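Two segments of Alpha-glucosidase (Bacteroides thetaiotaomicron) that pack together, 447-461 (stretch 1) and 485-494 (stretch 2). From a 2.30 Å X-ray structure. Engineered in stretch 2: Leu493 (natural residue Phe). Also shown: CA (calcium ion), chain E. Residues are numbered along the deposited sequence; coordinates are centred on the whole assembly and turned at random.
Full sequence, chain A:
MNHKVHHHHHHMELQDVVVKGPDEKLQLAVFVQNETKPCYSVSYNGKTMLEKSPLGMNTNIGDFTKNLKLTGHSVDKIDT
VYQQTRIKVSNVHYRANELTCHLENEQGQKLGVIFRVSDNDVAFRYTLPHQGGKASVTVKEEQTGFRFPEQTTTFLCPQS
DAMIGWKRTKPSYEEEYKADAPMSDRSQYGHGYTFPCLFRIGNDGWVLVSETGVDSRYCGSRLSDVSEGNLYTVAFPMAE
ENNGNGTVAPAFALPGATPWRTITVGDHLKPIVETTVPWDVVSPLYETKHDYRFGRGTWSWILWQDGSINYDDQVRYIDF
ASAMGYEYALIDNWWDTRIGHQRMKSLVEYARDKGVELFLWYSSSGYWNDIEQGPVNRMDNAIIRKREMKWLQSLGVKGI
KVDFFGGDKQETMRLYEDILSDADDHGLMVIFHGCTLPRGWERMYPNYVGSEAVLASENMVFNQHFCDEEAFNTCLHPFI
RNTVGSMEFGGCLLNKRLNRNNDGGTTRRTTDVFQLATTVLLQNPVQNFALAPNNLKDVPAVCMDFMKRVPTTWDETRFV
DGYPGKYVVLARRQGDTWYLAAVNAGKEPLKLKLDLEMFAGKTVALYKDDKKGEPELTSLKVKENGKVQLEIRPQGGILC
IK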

# COMPACT_ATOMS: atom_id res chain seq x y z
N ASN A 447 -11.13 2.87 11.12
CA ASN A 447 -11.82 1.66 10.65
C ASN A 447 -11.35 1.19 9.28
O ASN A 447 -11.91 0.26 8.70
CB ASN A 447 -13.34 1.88 10.64
CG ASN A 447 -13.75 3.10 9.83
OD1 ASN A 447 -13.10 4.14 9.86
ND2 ASN A 447 -14.86 2.97 9.12
N TYR A 448 -10.30 1.82 8.76
CA TYR A 448 -9.71 1.38 7.50
C TYR A 448 -8.91 0.10 7.71
O TYR A 448 -8.04 0.04 8.56
CB TYR A 448 -8.82 2.48 6.92
CG TYR A 448 -7.97 2.00 5.78
CD1 TYR A 448 -8.52 1.74 4.53
CD2 TYR A 448 -6.61 1.78 5.95
CE1 TYR A 448 -7.75 1.28 3.48
CE2 TYR A 448 -5.83 1.32 4.91
CZ TYR A 448 -6.40 1.08 3.68
OH TYR A 448 -5.61 0.62 2.65
N VAL A 449 -9.23 -0.94 6.94
CA VAL A 449 -8.52 -2.21 7.12
C VAL A 449 -7.92 -2.79 5.82
O VAL A 449 -7.83 -4.01 5.66
CB VAL A 449 -9.42 -3.27 7.77
CG1 VAL A 449 -9.78 -2.84 9.20
CG2 VAL A 449 -10.67 -3.52 6.94
N GLY A 450 -7.51 -1.91 4.91
CA GLY A 450 -6.75 -2.36 3.76
C GLY A 450 -7.30 -2.00 2.39
O GLY A 450 -8.47 -1.66 2.25
N SER A 451 -6.43 -2.11 1.39
CA SER A 451 -6.74 -1.72 0.02
C SER A 451 -6.16 -2.72 -0.98
O SER A 451 -5.18 -3.41 -0.69
CB SER A 451 -6.19 -0.33 -0.30
OG SER A 451 -6.88 0.69 0.40
N GLU A 452 -6.74 -2.77 -2.18
CA GLU A 452 -6.18 -3.63 -3.22
C GLU A 452 -5.00 -2.86 -3.85
O GLU A 452 -3.86 -3.01 -3.42
CB GLU A 452 -7.24 -4.02 -4.25
CG GLU A 452 -6.83 -5.12 -5.25
CD GLU A 452 -7.92 -5.40 -6.27
OE1 GLU A 452 -8.68 -4.46 -6.58
OE2 GLU A 452 -8.01 -6.54 -6.76
N ALA A 453 -5.30 -2.00 -4.83
CA ALA A 453 -4.30 -1.16 -5.49
C ALA A 453 -3.05 -1.94 -5.89
O ALA A 453 -1.93 -1.46 -5.73
CB ALA A 453 -3.92 0.01 -4.60
N VAL A 454 -3.26 -3.14 -6.43
CA VAL A 454 -2.18 -4.02 -6.84
C VAL A 454 -2.78 -5.12 -7.70
O VAL A 454 -3.99 -5.38 -7.64
CB VAL A 454 -1.44 -4.64 -5.62
CG1 VAL A 454 -2.34 -5.63 -4.90
CG2 VAL A 454 -0.15 -5.31 -6.03
N LEU A 455 -1.94 -5.75 -8.51
CA LEU A 455 -2.33 -6.96 -9.21
C LEU A 455 -2.43 -8.08 -8.18
O LEU A 455 -1.43 -8.70 -7.81
CB LEU A 455 -1.32 -7.28 -10.31
CG LEU A 455 -1.53 -6.38 -11.54
CD1 LEU A 455 -0.35 -6.40 -12.47
CD2 LEU A 455 -2.79 -6.84 -12.27
N ALA A 456 -3.65 -8.32 -7.70
CA ALA A 456 -3.87 -9.29 -6.63
C ALA A 456 -3.88 -10.72 -7.16
O ALA A 456 -3.75 -10.97 -8.36
CB ALA A 456 -5.17 -8.98 -5.90
N SER A 457 -4.03 -11.66 -6.23
CA SER A 457 -4.00 -13.09 -6.53
C SER A 457 -5.06 -13.51 -7.55
O SER A 457 -4.91 -14.55 -8.20
CB SER A 457 -4.15 -13.88 -5.23
OG SER A 457 -5.45 -13.71 -4.69
N GLU A 458 -6.12 -12.72 -7.67
CA GLU A 458 -7.18 -12.99 -8.65
C GLU A 458 -6.59 -13.12 -10.05
O GLU A 458 -7.05 -13.94 -10.86
CB GLU A 458 -8.26 -11.88 -8.62
CG GLU A 458 -7.82 -10.53 -9.19
CD GLU A 458 -8.93 -9.49 -9.23
OE1 GLU A 458 -10.12 -9.86 -9.13
OE2 GLU A 458 -8.60 -8.29 -9.37
N ASN A 459 -5.56 -12.34 -10.34
CA ASN A 459 -4.96 -12.35 -11.66
C ASN A 459 -4.30 -13.70 -11.93
O ASN A 459 -4.32 -14.19 -13.06
CB ASN A 459 -3.97 -11.20 -11.81
CG ASN A 459 -4.65 -9.84 -11.73
OD1 ASN A 459 -4.49 -9.10 -10.76
ND2 ASN A 459 -5.43 -9.50 -12.75
N MET A 460 -3.76 -14.32 -10.89
CA MET A 460 -3.18 -15.65 -11.04
C MET A 460 -4.27 -16.65 -11.41
O MET A 460 -4.01 -17.60 -12.15
CB MET A 460 -2.46 -16.09 -9.76
CG MET A 460 -1.22 -15.27 -9.42
SD MET A 460 -0.54 -15.76 -7.82
CE MET A 460 -0.43 -17.54 -8.07
N VAL A 461 -5.48 -16.45 -10.91
CA VAL A 461 -6.59 -17.30 -11.30
C VAL A 461 -6.95 -17.01 -12.75
O VAL A 461 -7.28 -17.92 -13.52
CB VAL A 461 -7.84 -17.11 -10.41
CG1 VAL A 461 -8.92 -18.12 -10.77
CG2 VAL A 461 -7.47 -17.25 -8.95
CA CA E . -9.55 -6.02 -8.56
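Stretch 2, residues 485-494: GSMEFGGCLL

Stretch 2 has no regular helix or strand. It runs alongside stretch 1 in the same direction, so that Gly450 faces Ser486 (CA to CA 4.9 Å), Glu452 faces Glu488 (CA to CA 5.1 Å), Ala456 faces Phe489 (CA to CA 4.8 Å) and Ser457 faces Gly490 (CA to CA 5.6 Å). The contact buries 627 Å², counting both sides.

Stretch 1 enters as a short strand, 448-451. The Tyr448 side chain starts out sideways, but its end comes nearer to stretch 2, with OH 4.0 Å from Ser486 O. The same hydroxyl shares a hydrogen bond with Ser451 OG (2.6 Å), which gives two buried polar groups a partner. Gly450 has phi/psi of 124/163°, where a CB would jam against the preceding carbonyl oxygen. Its CA lies 3.7 Å from Ser486 CB. Ser451 turns its side chain away and offers its backbone instead: Glu488 N donates a nearly straight hydrogen bond to Ser451 O (2.7 Å), and Met487 CA lies 3.5 Å from that same Ser451 O in a CA-H...O contact.

Beyond the strand, Glu452 also points away, and its carboxylate binds the calcium ion with OE1 at 2.7 Å and OE2 at 2.4 Å. Val454 turns back toward stretch 2. Its branched apolar side chain suits the greasy site there: CG1 packs 3.8 Å from Met487 CG and 4.3 Å from Phe489 CD1, close to the plane of the ring at its edge. Leu455 points away, yet its O comes within 3.3 Å of Phe489 CE1.

The methyl of Ala456 packs closely against stretch 2, with CB 3.4 Å from Phe489 O. Ser457 then fastens the chains twice. Its N donates to Phe489 O (3.1 Å), and its OG donates to Gly490 O (2.6 Å), a compact side chain reaching a neighbouring carbonyl. Ser457 N also lies over one face of the Phe489 ring. Gly490 suits its place on two counts: its phi is positive, and a CB would come 3.0 Å from Ser457 OG, a clash.

Farther along stretch 1, Glu458 points away from stretch 2, and its OE2 joins the calcium shell at 2.6 Å beside four waters. Met460 points back toward stretch 2, its long flexible side chain bringing CE to 3.7 Å from CD1 of Leu493, an engineered residue that is Phe in the natural sequence. This apolar contact closes the interface.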

# COMPACT_ATOMS: atom_id res chain seq x y z
N GLY A 485 1.81 0.96 2.77
CA GLY A 485 0.45 0.70 3.21
C GLY A 485 -0.08 -0.71 3.07
O GLY A 485 0.47 -1.53 2.33
N SER A 486 -1.19 -0.97 3.77
CA SER A 486 -1.84 -2.28 3.75
C SER A 486 -2.19 -2.71 2.34
O SER A 486 -2.74 -1.93 1.55
CB SER A 486 -3.11 -2.27 4.60
OG SER A 486 -2.82 -2.11 5.97
N MET A 487 -1.88 -3.96 2.04
CA MET A 487 -2.13 -4.54 0.73
C MET A 487 -2.98 -5.81 0.85
O MET A 487 -2.50 -6.84 1.32
CB MET A 487 -0.81 -4.85 0.03
CG MET A 487 -0.94 -5.34 -1.39
SD MET A 487 0.70 -5.61 -2.09
CE MET A 487 1.28 -6.98 -1.08
N GLU A 488 -4.24 -5.72 0.44
CA GLU A 488 -5.16 -6.86 0.53
C GLU A 488 -4.98 -7.73 -0.70
O GLU A 488 -5.68 -7.57 -1.70
CB GLU A 488 -6.61 -6.39 0.64
CG GLU A 488 -7.29 -6.84 1.92
CD GLU A 488 -7.81 -8.27 1.85
OE1 GLU A 488 -8.16 -8.74 0.75
OE2 GLU A 488 -7.85 -8.95 2.90
N PHE A 489 -4.02 -8.65 -0.62
CA PHE A 489 -3.55 -9.37 -1.80
C PHE A 489 -4.36 -10.64 -2.09
O PHE A 489 -4.48 -11.05 -3.24
CB PHE A 489 -2.06 -9.71 -1.64
CG PHE A 489 -1.45 -10.36 -2.85
CD1 PHE A 489 -1.01 -9.59 -3.92
CD2 PHE A 489 -1.32 -11.73 -2.92
CE1 PHE A 489 -0.45 -10.19 -5.04
CE2 PHE A 489 -0.76 -12.34 -4.04
CZ PHE A 489 -0.33 -11.56 -5.10
N GLY A 490 -4.91 -11.25 -1.05
CA GLY A 490 -5.63 -12.50 -1.20
C GLY A 490 -4.71 -13.68 -1.50
O GLY A 490 -5.07 -14.60 -2.24
N GLY A 491 -3.53 -13.65 -0.91
CA GLY A 491 -2.50 -14.65 -1.15
C GLY A 491 -2.67 -15.98 -0.44
O GLY A 491 -3.71 -16.27 0.15
N CYS A 492 -1.61 -16.78 -0.52
CA CYS A 492 -1.56 -18.14 0.02
C CYS A 492 -2.53 -19.06 -0.71
O CYS A 492 -3.60 -19.40 -0.20
CB CYS A 492 -1.85 -18.18 1.52
SG CYS A 492 -1.40 -19.78 2.25
N LEU A 493 -2.14 -19.44 -1.92
CA LEU A 493 -2.88 -20.44 -2.69
C LEU A 493 -2.23 -21.79 -2.47
O LEU A 493 -1.11 -22.03 -2.90
CB LEU A 493 -2.89 -20.09 -4.18
CG LEU A 493 -3.80 -18.93 -4.59
CD1 LEU A 493 -3.11 -18.02 -5.59
CD2 LEU A 493 -5.10 -19.46 -5.17
N LEU A 494 -2.94 -22.68 -1.78
CA LEU A 494 -2.38 -23.99 -1.48
C LEU A 494 -2.89 -25.02 -2.49
O LEU A 494 -2.34 -26.11 -2.60
CB LEU A 494 -2.69 -24.39 -0.04
CG LEU A 494 -1.92 -23.55 0.98
CD1 LEU A 494 -2.21 -23.97 2.41
CD2 LEU A 494 -0.43 -23.65 0.70
O HOH W 1 -11.26 -7.63 -10.17
O HOH W 2 -11.16 -4.36 -8.98
O HOH W 3 -9.89 -6.02 -11.04
O HOH W 4 -11.20 -6.81 -6.98